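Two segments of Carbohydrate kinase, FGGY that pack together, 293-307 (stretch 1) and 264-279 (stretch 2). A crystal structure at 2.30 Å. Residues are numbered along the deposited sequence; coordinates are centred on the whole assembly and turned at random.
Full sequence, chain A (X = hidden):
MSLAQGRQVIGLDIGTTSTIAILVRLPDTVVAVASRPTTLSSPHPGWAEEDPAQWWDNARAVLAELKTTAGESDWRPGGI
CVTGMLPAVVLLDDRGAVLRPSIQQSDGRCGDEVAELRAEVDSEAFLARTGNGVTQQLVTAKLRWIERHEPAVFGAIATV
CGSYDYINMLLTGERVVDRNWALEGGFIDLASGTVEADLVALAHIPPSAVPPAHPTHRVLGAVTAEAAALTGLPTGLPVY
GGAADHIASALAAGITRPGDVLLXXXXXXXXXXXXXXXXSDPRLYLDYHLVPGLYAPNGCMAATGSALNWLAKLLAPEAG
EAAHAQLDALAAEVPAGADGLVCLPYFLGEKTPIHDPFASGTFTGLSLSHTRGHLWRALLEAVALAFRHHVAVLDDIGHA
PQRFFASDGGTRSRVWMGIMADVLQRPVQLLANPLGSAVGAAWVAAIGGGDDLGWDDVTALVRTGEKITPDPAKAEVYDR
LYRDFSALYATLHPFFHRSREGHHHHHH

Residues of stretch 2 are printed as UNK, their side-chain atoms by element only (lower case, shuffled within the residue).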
# COMPACT_ATOMS: atom_id res chain seq x y z
N GLY A 293 2.27 5.18 18.21
CA GLY A 293 1.06 5.17 19.00
C GLY A 293 -0.15 4.87 18.15
O GLY A 293 -1.18 4.43 18.66
N LEU A 294 -0.05 5.11 16.86
CA LEU A 294 -1.19 4.88 16.00
C LEU A 294 -1.10 3.57 15.22
O LEU A 294 -0.00 3.02 15.01
CB LEU A 294 -1.44 6.09 15.09
CG LEU A 294 -1.62 7.45 15.82
CD1 LEU A 294 -2.02 8.54 14.87
CD2 LEU A 294 -2.63 7.39 16.99
N TYR A 295 -2.28 3.06 14.86
CA TYR A 295 -2.45 1.95 13.94
C TYR A 295 -2.94 2.48 12.59
O TYR A 295 -3.36 3.64 12.47
CB TYR A 295 -3.43 0.95 14.54
CG TYR A 295 -2.92 0.32 15.82
CD1 TYR A 295 -3.20 0.87 17.04
CD2 TYR A 295 -2.15 -0.83 15.80
CE1 TYR A 295 -2.72 0.29 18.23
CE2 TYR A 295 -1.68 -1.42 16.97
CZ TYR A 295 -1.97 -0.84 18.18
OH TYR A 295 -1.49 -1.42 19.33
N ALA A 296 -2.86 1.65 11.56
CA ALA A 296 -3.27 2.04 10.20
C ALA A 296 -4.07 0.95 9.49
O ALA A 296 -3.61 0.33 8.54
CB ALA A 296 -2.04 2.45 9.36
N PRO A 297 -5.31 0.71 9.95
CA PRO A 297 -6.13 -0.27 9.23
C PRO A 297 -6.20 0.16 7.79
O PRO A 297 -6.33 1.35 7.55
CB PRO A 297 -7.51 -0.12 9.88
CG PRO A 297 -7.26 0.47 11.22
CD PRO A 297 -6.02 1.35 11.07
N ASN A 298 -6.12 -0.76 6.85
CA ASN A 298 -6.17 -0.41 5.44
C ASN A 298 -6.89 -1.48 4.63
O ASN A 298 -7.10 -2.60 5.09
CB ASN A 298 -4.76 -0.18 4.82
CG ASN A 298 -3.87 -1.39 4.94
OD1 ASN A 298 -3.65 -2.14 3.97
ND2 ASN A 298 -3.38 -1.62 6.15
N GLY A 299 -7.25 -1.12 3.42
CA GLY A 299 -7.94 -2.02 2.55
C GLY A 299 -7.57 -1.68 1.14
O GLY A 299 -6.99 -0.65 0.86
N CYS A 300 -7.93 -2.56 0.23
CA CYS A 300 -7.51 -2.48 -1.14
C CYS A 300 -8.74 -2.87 -1.94
O CYS A 300 -9.50 -3.73 -1.52
CB CYS A 300 -6.42 -3.52 -1.36
SG CYS A 300 -5.78 -3.51 -3.03
N MSE A 301 -8.99 -2.22 -3.06
CA MSE A 301 -9.94 -2.81 -3.98
C MSE A 301 -9.31 -3.15 -5.32
O MSE A 301 -8.67 -2.32 -5.97
CB MSE A 301 -11.13 -1.93 -4.21
CG MSE A 301 -12.07 -1.88 -3.05
SE MSE A 301 -12.72 -0.04 -3.15
CE MSE A 301 -12.73 0.02 -5.20
N ALA A 302 -9.54 -4.38 -5.73
CA ALA A 302 -8.85 -4.91 -6.87
C ALA A 302 -9.08 -4.08 -8.14
O ALA A 302 -8.12 -3.79 -8.87
CB ALA A 302 -9.24 -6.33 -7.06
N ALA A 303 -10.30 -3.68 -8.44
CA ALA A 303 -10.51 -3.02 -9.72
C ALA A 303 -10.94 -1.59 -9.52
O ALA A 303 -12.07 -1.36 -9.11
CB ALA A 303 -11.53 -3.77 -10.56
N THR A 304 -10.05 -0.64 -9.80
CA THR A 304 -10.33 0.78 -9.63
C THR A 304 -10.00 1.58 -10.89
O THR A 304 -10.85 1.74 -11.78
CB THR A 304 -9.59 1.34 -8.42
OG1 THR A 304 -10.31 1.00 -7.24
CG2 THR A 304 -9.50 2.83 -8.48
N GLY A 305 -8.79 2.11 -10.99
CA GLY A 305 -8.42 2.76 -12.23
C GLY A 305 -8.35 1.72 -13.35
O GLY A 305 -8.60 2.03 -14.50
N SER A 306 -7.99 0.49 -12.99
CA SER A 306 -7.96 -0.63 -13.94
C SER A 306 -9.36 -0.87 -14.55
O SER A 306 -9.50 -1.09 -15.76
CB SER A 306 -7.50 -1.90 -13.22
OG SER A 306 -8.55 -2.39 -12.41
N ALA A 307 -10.39 -0.79 -13.73
CA ALA A 307 -11.75 -1.02 -14.23
C ALA A 307 -12.21 0.09 -15.17
O ALA A 307 -13.01 -0.13 -16.07
CB ALA A 307 -12.71 -1.21 -13.08
N UNK A 264 -7.15 6.31 -2.33
CA UNK A 264 -6.11 6.27 -3.34
C UNK A 264 -6.72 5.76 -4.62
O UNK A 264 -7.05 4.57 -4.72
c UNK A 264 -3.62 5.61 -3.37
c UNK A 264 -5.02 5.29 -2.89
c UNK A 264 -2.56 5.00 -2.44
c UNK A 264 -1.14 5.24 -2.97
n UNK A 264 -1.07 5.02 -4.45
N UNK A 265 -6.92 6.65 -5.58
CA UNK A 265 -7.49 6.23 -6.87
C UNK A 265 -6.42 5.78 -7.86
O UNK A 265 -6.16 6.43 -8.87
c UNK A 265 -10.63 8.56 -4.73
c UNK A 265 -11.81 7.97 -5.08
c UNK A 265 -9.59 7.59 -6.63
c UNK A 265 -8.36 7.35 -7.44
c UNK A 265 -10.78 6.98 -6.98
c UNK A 265 -11.90 7.19 -6.23
c UNK A 265 -9.53 8.36 -5.49
N UNK A 266 -5.78 4.66 -7.53
CA UNK A 266 -4.76 4.02 -8.37
C UNK A 266 -5.36 2.94 -9.24
O UNK A 266 -6.58 2.76 -9.29
N UNK A 267 -4.52 2.21 -9.94
CA UNK A 267 -5.00 1.14 -10.79
C UNK A 267 -5.88 0.23 -9.97
O UNK A 267 -6.99 -0.12 -10.38
N UNK A 268 -5.35 -0.15 -8.81
CA UNK A 268 -6.12 -0.76 -7.73
C UNK A 268 -6.30 0.29 -6.65
O UNK A 268 -5.41 1.11 -6.40
c UNK A 268 -5.38 -1.93 -7.19
N UNK A 269 -7.44 0.26 -5.98
CA UNK A 269 -7.71 1.32 -5.01
C UNK A 269 -7.28 0.91 -3.63
O UNK A 269 -7.29 -0.28 -3.30
N UNK A 270 -6.86 1.87 -2.82
CA UNK A 270 -6.51 1.59 -1.43
C UNK A 270 -7.27 2.53 -0.56
O UNK A 270 -7.61 3.64 -0.98
o UNK A 270 -4.05 0.68 -2.95
o UNK A 270 -3.49 0.07 -0.90
c UNK A 270 -5.03 1.86 -1.13
c UNK A 270 -4.13 0.80 -1.70
N UNK A 271 -7.49 2.10 0.68
CA UNK A 271 -8.00 3.00 1.67
C UNK A 271 -7.20 2.79 2.94
O UNK A 271 -7.03 1.66 3.38
c UNK A 271 -9.86 1.30 2.00
c UNK A 271 -10.07 3.63 3.00
c UNK A 271 -9.52 2.79 1.84
c UNK A 271 -11.58 3.54 3.05
N UNK A 272 -6.67 3.87 3.50
CA UNK A 272 -5.71 3.79 4.58
C UNK A 272 -6.23 4.80 5.59
O UNK A 272 -6.66 5.89 5.21
c UNK A 272 -3.24 3.77 5.14
c UNK A 272 -3.97 3.61 2.73
c UNK A 272 -2.45 3.55 2.35
c UNK A 272 -4.28 4.19 4.12
N UNK A 273 -6.23 4.43 6.86
CA UNK A 273 -6.86 5.25 7.88
C UNK A 273 -5.96 5.27 9.08
O UNK A 273 -5.39 4.25 9.41
c UNK A 273 -8.80 5.30 9.43
c UNK A 273 -8.16 4.58 8.30
c UNK A 273 -9.09 4.50 7.09
N UNK A 274 -5.79 6.41 9.72
CA UNK A 274 -5.07 6.44 10.99
C UNK A 274 -6.09 6.27 12.12
O UNK A 274 -7.18 6.82 12.05
c UNK A 274 -4.29 7.74 11.12
N UNK A 275 -5.74 5.50 13.15
CA UNK A 275 -6.69 5.18 14.21
C UNK A 275 -5.93 4.90 15.48
O UNK A 275 -4.81 4.35 15.42
o UNK A 275 -8.02 3.30 15.00
c UNK A 275 -7.52 3.94 13.84
N UNK A 276 -6.50 5.28 16.63
CA UNK A 276 -5.90 4.89 17.91
C UNK A 276 -6.31 3.46 18.28
O UNK A 276 -5.82 2.90 19.25
c UNK A 276 -6.30 5.81 18.98
N UNK A 277 -7.21 2.89 17.49
CA UNK A 277 -7.84 1.62 17.81
C UNK A 277 -7.17 0.53 17.01
O UNK A 277 -7.16 0.58 15.79
o UNK A 277 -10.05 2.59 18.15
c UNK A 277 -9.32 1.63 17.38
c UNK A 277 -9.98 0.28 17.51
N UNK A 278 -6.61 -0.46 17.67
CA UNK A 278 -6.16 -1.63 16.91
C UNK A 278 -7.26 -2.66 17.02
O UNK A 278 -7.64 -3.07 18.13
c UNK A 278 -4.84 -2.17 17.46
N UNK A 279 -7.80 -3.07 15.89
CA UNK A 279 -8.93 -3.96 15.94
C UNK A 279 -9.03 -4.54 14.57
O UNK A 279 -9.48 -3.90 13.58
n UNK A 279 -15.06 -3.46 17.70
c UNK A 279 -11.39 -4.11 16.75
c UNK A 279 -13.69 -4.09 17.90
c UNK A 279 -10.21 -3.22 16.36
c UNK A 279 -12.54 -3.25 17.32
O HOH W 1 -3.79 -1.55 1.18

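Position 264 carries four carbons in a row ending in nitrogen, led away from stretch 1; this is Lys 264. Position 265 has one carbon and then a six-carbon ring without oxygen, hence Phe 265.

Position 266 has no side-chain atoms and is Gly 266; its O accepts a hydrogen bond from Gly 305 N (2.9 Å). Position 267 is equally bare: Gly 267. Its O gathers the start of the helix, accepting from Thr 304 N (3.2 Å) and Ser 306 N (2.9 Å), and weakly from Ser 306 OG (3.4 Å). Position 268 bears a single carbon, which lies 3.7 Å from Ala 302 O and 4.5 Å from Cys 300 SG; it is Ala 268.

No side-chain atom exists at 269, which is Gly 269. A CB here would stand 2.6 Å from Thr 304 OG1, a clash, so the close packing depends on its absence. Position 270 shows two carbons, the second carrying two oxygens, a carboxylate: Asp 270. A water O lies 2.7 Å from Asp 270 OD1 and 2.9 Å from Asn 298 OD1, within reach of both strands, though it has more acceptors nearby than protons to give.

Positions 271 and 272 each have four carbons forked at the first, with one arm two carbons long: Ile 271 and Ile 272. Ile 271 lies on the sheet face of Met 301, whereas Ile 272 shares the other with Asn 298, its CG2 4.2 Å from Asn 298 CB. At 273 one carbon carries two more, giving Val 273; its N donates to Pro 297 O (3.2 Å).

Position 274 has one carbon, 4.5 Å from Leu 294 CD1, and is Ala 274. One carbon and one oxygen mark 275 as Ser 275. The lone carbon at 276, 4.5 Å from Leu 294 CD2, gives Ala 276. Position 277 has a carbon bearing one oxygen and one carbon, pointing away: Thr 277. At 278 a single carbon sits over the Tyr 295 ring, 3.2 Å from Tyr 295 CZ, in a CH-pi contact; this is Ala 278. Four carbons ending in nitrogen, again led away, make 279 Lys 279.

The contact is chiefly an antiparallel backbone ladder. Gly 299 N donates to Ile 271 O (2.8 Å) and Ile 271 N to Gly 299 O (2.8 Å), and Met 301 N donates to Gly 269 O (2.6 Å). Tyr 295 N reaches Ser 275 O (2.9 Å) in a separate bridge. Carbonyls of the glycine turn hold the helix start, while alanine and tyrosine pack at the far end.

Stretch 2 (264-279) KFGGAGDIIVASATAK
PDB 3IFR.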